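Local coordinates for protein ADP-ribosylating toxin CARDS (Mycoplasma pneumoniae, PDB 4TLV) that transfers the ADP-ribosyl group of NAD(+) to multiple target proteins in vitro and causes vacuolization of mammalian cells, at residues 289-294 against 311-316. Numbering follows the deposited sequence.
Sequences MLQADP and PQTIFF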
loop_
_atom_site.group_PDB
_atom_site.type_symbol
_atom_site.label_atom_id
_atom_site.label_comp_id
_atom_site.label_asym_id
_atom_site.label_seq_id
_atom_site.Cartn_x
_atom_site.Cartn_y
_atom_site.Cartn_z
ATOM N N MET A 289 -23.229 8.155 -13.839
ATOM C CA MET A 289 -22.839 7.954 -12.460
ATOM C C MET A 289 -22.260 6.554 -12.318
ATOM O O MET A 289 -22.849 5.571 -12.781
ATOM C CB MET A 289 -24.039 8.094 -11.539
ATOM C CG MET A 289 -24.578 9.510 -11.451
ATOM S SD MET A 289 -26.108 9.534 -10.518
ATOM C CE MET A 289 -27.261 8.798 -11.663
ATOM N N LEU A 290 -21.108 6.481 -11.665
ATOM C CA LEU A 290 -20.500 5.215 -11.307
ATOM C C LEU A 290 -21.308 4.568 -10.189
ATOM O O LEU A 290 -21.651 5.238 -9.208
ATOM C CB LEU A 290 -19.077 5.467 -10.819
ATOM C CG LEU A 290 -18.247 4.234 -10.488
ATOM C CD1 LEU A 290 -17.979 3.423 -11.773
ATOM C CD2 LEU A 290 -16.941 4.671 -9.834
ATOM N N GLN A 291 -21.615 3.277 -10.325
ATOM C CA GLN A 291 -22.330 2.566 -9.271
ATOM C C GLN A 291 -21.799 1.141 -9.136
ATOM O O GLN A 291 -21.172 0.627 -10.053
ATOM C CB GLN A 291 -23.842 2.558 -9.562
ATOM C CG GLN A 291 -24.458 3.946 -9.506
ATOM C CD GLN A 291 -25.931 3.952 -9.736
ATOM O OE1 GLN A 291 -26.533 2.915 -9.981
ATOM N NE2 GLN A 291 -26.535 5.138 -9.659
ATOM N N ALA A 292 -22.034 0.504 -7.993
ATOM C CA ALA A 292 -21.542 -0.863 -7.801
ATOM C C ALA A 292 -22.412 -1.649 -6.831
ATOM O O ALA A 292 -23.088 -1.076 -5.982
ATOM C CB ALA A 292 -20.054 -0.869 -7.355
ATOM N N ASP A 293 -22.397 -2.971 -6.958
ATOM C CA ASP A 293 -23.308 -3.804 -6.173
ATOM C C ASP A 293 -22.536 -4.919 -5.485
ATOM O O ASP A 293 -22.029 -5.812 -6.147
ATOM C CB ASP A 293 -24.382 -4.415 -7.084
ATOM C CG ASP A 293 -25.471 -5.171 -6.296
ATOM O OD1 ASP A 293 -25.213 -5.595 -5.150
ATOM O OD2 ASP A 293 -26.593 -5.329 -6.817
ATOM N N PRO A 294 -22.439 -4.878 -4.149
ATOM C CA PRO A 294 -21.641 -5.906 -3.455
ATOM C C PRO A 294 -22.272 -7.292 -3.500
ATOM O O PRO A 294 -21.604 -8.265 -3.153
ATOM C CB PRO A 294 -21.621 -5.431 -1.996
ATOM C CG PRO A 294 -22.128 -4.032 -2.018
ATOM C CD PRO A 294 -23.017 -3.900 -3.219
ATOM N N PRO A 311 -27.907 -0.727 -5.886
ATOM C CA PRO A 311 -26.630 -0.133 -6.282
ATOM C C PRO A 311 -26.119 0.780 -5.178
ATOM O O PRO A 311 -26.907 1.465 -4.527
ATOM C CB PRO A 311 -26.988 0.697 -7.525
ATOM C CG PRO A 311 -28.423 0.350 -7.865
ATOM C CD PRO A 311 -29.045 -0.113 -6.587
ATOM N N GLN A 312 -24.813 0.779 -4.957
ATOM C CA GLN A 312 -24.229 1.708 -4.004
ATOM C C GLN A 312 -23.427 2.749 -4.793
ATOM O O GLN A 312 -22.888 2.445 -5.852
ATOM C CB GLN A 312 -23.412 0.945 -2.962
ATOM C CG GLN A 312 -24.334 0.107 -2.045
ATOM C CD GLN A 312 -23.582 -0.643 -0.960
ATOM O OE1 GLN A 312 -22.419 -0.360 -0.690
ATOM N NE2 GLN A 312 -24.252 -1.603 -0.329
ATOM N N THR A 313 -23.388 3.973 -4.284
ATOM C CA THR A 313 -23.075 5.124 -5.117
ATOM C C THR A 313 -21.915 5.957 -4.586
ATOM O O THR A 313 -21.435 6.840 -5.284
ATOM C CB THR A 313 -24.300 6.056 -5.248
ATOM O OG1 THR A 313 -24.590 6.650 -3.974
ATOM C CG2 THR A 313 -25.536 5.293 -5.726
ATOM N N ILE A 314 -21.488 5.708 -3.353
ATOM C CA ILE A 314 -20.429 6.531 -2.768
ATOM C C ILE A 314 -19.076 5.823 -2.812
ATOM O O ILE A 314 -18.933 4.707 -2.314
ATOM C CB ILE A 314 -20.742 6.938 -1.309
ATOM C CG1 ILE A 314 -22.103 7.662 -1.218
ATOM C CG2 ILE A 314 -19.563 7.749 -0.710
ATOM C CD1 ILE A 314 -22.244 8.930 -2.123
ATOM N N PHE A 315 -18.088 6.495 -3.398
ATOM C CA PHE A 315 -16.743 5.946 -3.539
ATOM C C PHE A 315 -15.711 6.929 -3.011
ATOM O O PHE A 315 -15.982 8.123 -2.896
ATOM C CB PHE A 315 -16.412 5.631 -5.005
ATOM C CG PHE A 315 -17.338 4.612 -5.633
ATOM C CD1 PHE A 315 -18.575 5.002 -6.124
ATOM C CD2 PHE A 315 -16.975 3.281 -5.721
ATOM C CE1 PHE A 315 -19.442 4.086 -6.697
ATOM C CE2 PHE A 315 -17.839 2.344 -6.294
ATOM C CZ PHE A 315 -19.080 2.755 -6.783
ATOM N N PHE A 316 -14.528 6.414 -2.686
ATOM C CA PHE A 316 -13.394 7.273 -2.388
ATOM C C PHE A 316 -12.124 6.673 -2.961
ATOM O O PHE A 316 -12.034 5.461 -3.170
ATOM C CB PHE A 316 -13.265 7.534 -0.875
ATOM C CG PHE A 316 -13.044 6.295 -0.047
ATOM C CD1 PHE A 316 -11.758 5.800 0.145
ATOM C CD2 PHE A 316 -14.104 5.671 0.598
ATOM C CE1 PHE A 316 -11.541 4.667 0.932
ATOM C CE2 PHE A 316 -13.895 4.541 1.395
ATOM C CZ PHE A 316 -12.608 4.036 1.548
HETATM O O HOH W 1 -21.618 7.554 -7.862
#
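With CG anti to the backbone N (chi1 -176°), the Leu290 side chain turns to meet Phe315, whose CG is anti to its carbonyl carbon (chi1 -61°). CG of Leu290 then lies close to CE1 of the ring. The two side chains meet at about a right angle. CD2 of Leu290 sits over the centre of the Phe315 ring, a CH-pi contact 4.0 Å from the centroid. Ala292 comes to the ring from the edge, with its CB 3.8 Å from CZ of Phe315.

Beside this apolar contact, the backbones of Ala292 and Gln312 form one antiparallel hydrogen-bonded pair. Ala292 N donates to Gln312 O at 3.0 Å. The return bond, from Gln312 N to Ala292 O, is 2.7 Å and nearly straight (168° at the hydrogen). No second bridge follows between the two segments. Instead, a water donates to Leu290 O and to Thr313 O, at 2.7 Å from each, and spans the point where the chains part.

The extended Gln291 side chain lies alongside Pro311 and Thr313. Its OE1 is 3.3 Å from CB of Pro311, and its NE2 faces CG2 of Thr313. Farther along, CG of Pro294 packs against the side-chain amide of Gln312, 3.6 Å from NE2, and these two side chains also cross at about a right angle.

The contact lies within the beta-trefoil D2 domain and ties the loop leading into strand 315-317 to strand 287-293. That strand also bonds through its backbone to strand 298-303. Leu337 of strand 335-340 touches both Leu290 and Phe315, while Leu325 of strand 323-325 touches Pro294, Gln312 and Phe315.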